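Local coordinates for protein RNA-dependent RNA Polymerase (Bombyx mori cytoplasmic polyhedrosis virus, PDB 6TZ0) that catalyses RNA-templated RNA synthesis, transcribing the viral double-stranded genome into plus strands and probably also making the complementary minus strands during genome replication, at residues D144-R147 with E148-A151. Numbering follows the deposited sequence.
Sequences DLWR and ELCA
Trp146 and Leu149 show how two residues three apart share one side of a helix: their side chains run side by side, and CD2 of Leu149 meets the six-membered half of the indole obliquely, 3.9 Å from CZ3 of Trp146. Leu149 reaches it with CG anti to its backbone N (chi1 -174°). Within the first turn, CG of Leu145 packs over one face of the same indole, 4.2 Å above its plane. Phe181 stacks on the ring, and Val207 of helix 206-218 touches Leu145, Trp146 and Leu149 alike.

The backbone carries the regular i to i+4 bonding of an alpha helix, here the first turns of helix 145-160, with Asp144 at the N-cap position although its carboxylate makes no capping bond. Four such bonds follow in order, from Glu148 N to Asp144 O at 3.2 Å, through Leu149 N to Leu145 O and Cys150 N to Trp146 O, to Ala151 N to Arg147 O at 2.9 Å. The aliphatic part of the Glu148 side chain lies against the first of these carbonyls, its CG 3.5 Å from Asp144 O.

Among the charged groups, the extended Arg147 carries its guanidinium past Asp144, whose OD2 lies 4.3 Å above the centre of that plane. Arg147 and nearby Arg791 are both ATP-binding residues, although no ATP is bound to this chain here. The carboxylate of Glu148 accepts a hydrogen bond through OE2 from the backbone N of Phe142.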
loop_
_atom_site.group_PDB
_atom_site.type_symbol
_atom_site.label_atom_id
_atom_site.label_comp_id
_atom_site.label_asym_id
_atom_site.label_seq_id
_atom_site.Cartn_x
_atom_site.Cartn_y
_atom_site.Cartn_z
ATOM N N ASP A 144 -1.142 -29.135 9.436
ATOM C CA ASP A 144 -0.497 -29.753 8.293
ATOM C C ASP A 144 -1.513 -29.995 7.181
ATOM O O ASP A 144 -2.725 -30.005 7.401
ATOM C CB ASP A 144 0.170 -31.064 8.700
ATOM C CG ASP A 144 1.356 -30.847 9.620
ATOM O OD1 ASP A 144 1.997 -29.779 9.525
ATOM O OD2 ASP A 144 1.653 -31.745 10.437
ATOM N N LEU A 145 -0.997 -30.195 5.970
ATOM C CA LEU A 145 -1.860 -30.293 4.800
ATOM C C LEU A 145 -2.639 -31.603 4.769
ATOM O O LEU A 145 -3.768 -31.642 4.255
ATOM C CB LEU A 145 -1.027 -30.119 3.528
ATOM C CG LEU A 145 -0.114 -31.206 2.949
ATOM C CD1 LEU A 145 0.276 -30.804 1.551
ATOM C CD2 LEU A 145 1.137 -31.442 3.768
ATOM N N TRP A 146 -2.081 -32.672 5.338
ATOM C CA TRP A 146 -2.815 -33.928 5.362
ATOM C C TRP A 146 -3.949 -33.884 6.371
ATOM O O TRP A 146 -4.976 -34.526 6.161
ATOM C CB TRP A 146 -1.881 -35.101 5.656
ATOM C CG TRP A 146 -0.820 -35.291 4.616
ATOM C CD1 TRP A 146 0.507 -35.030 4.750
ATOM C CD2 TRP A 146 -1.010 -35.704 3.260
ATOM N NE1 TRP A 146 1.164 -35.295 3.576
ATOM C CE2 TRP A 146 0.253 -35.709 2.644
ATOM C CE3 TRP A 146 -2.122 -36.094 2.514
ATOM C CZ2 TRP A 146 0.432 -36.079 1.319
ATOM C CZ3 TRP A 146 -1.943 -36.458 1.205
ATOM C CH2 TRP A 146 -0.677 -36.452 0.619
ATOM N N ARG A 147 -3.810 -33.093 7.435
ATOM C CA ARG A 147 -4.909 -32.920 8.379
ATOM C C ARG A 147 -6.049 -32.120 7.763
ATOM O O ARG A 147 -7.225 -32.403 8.019
ATOM C CB ARG A 147 -4.400 -32.240 9.642
ATOM C CG ARG A 147 -3.435 -33.092 10.413
ATOM C CD ARG A 147 -2.940 -32.385 11.640
ATOM N NE ARG A 147 -1.957 -33.192 12.345
ATOM C CZ ARG A 147 -1.286 -32.784 13.411
ATOM N NH1 ARG A 147 -0.408 -33.590 13.989
ATOM N NH2 ARG A 147 -1.489 -31.567 13.897
ATOM N N GLU A 148 -5.718 -31.135 6.927
ATOM C CA GLU A 148 -6.748 -30.373 6.231
ATOM C C GLU A 148 -7.460 -31.228 5.192
ATOM O O GLU A 148 -8.690 -31.141 5.042
ATOM C CB GLU A 148 -6.127 -29.133 5.597
ATOM C CG GLU A 148 -5.560 -28.163 6.617
ATOM C CD GLU A 148 -4.984 -26.916 5.990
ATOM O OE1 GLU A 148 -4.924 -26.845 4.747
ATOM O OE2 GLU A 148 -4.587 -26.004 6.737
ATOM N N LEU A 149 -6.712 -32.087 4.489
ATOM C CA LEU A 149 -7.348 -33.017 3.562
ATOM C C LEU A 149 -8.207 -34.042 4.303
ATOM O O LEU A 149 -9.282 -34.421 3.818
ATOM C CB LEU A 149 -6.284 -33.700 2.701
ATOM C CG LEU A 149 -6.800 -34.598 1.576
ATOM C CD1 LEU A 149 -7.609 -33.788 0.589
ATOM C CD2 LEU A 149 -5.670 -35.303 0.871
ATOM N N CYS A 150 -7.768 -34.470 5.494
ATOM C CA CYS A 150 -8.584 -35.345 6.333
ATOM C C CYS A 150 -9.867 -34.661 6.777
ATOM O O CYS A 150 -10.918 -35.304 6.851
ATOM C CB CYS A 150 -7.799 -35.819 7.557
ATOM S SG CYS A 150 -6.566 -37.087 7.252
ATOM N N ALA A 151 -9.807 -33.354 7.053
ATOM C CA ALA A 151 -11.009 -32.615 7.434
ATOM C C ALA A 151 -12.009 -32.542 6.287
ATOM O O ALA A 151 -13.213 -32.760 6.495
ATOM C CB ALA A 151 -10.635 -31.216 7.911
#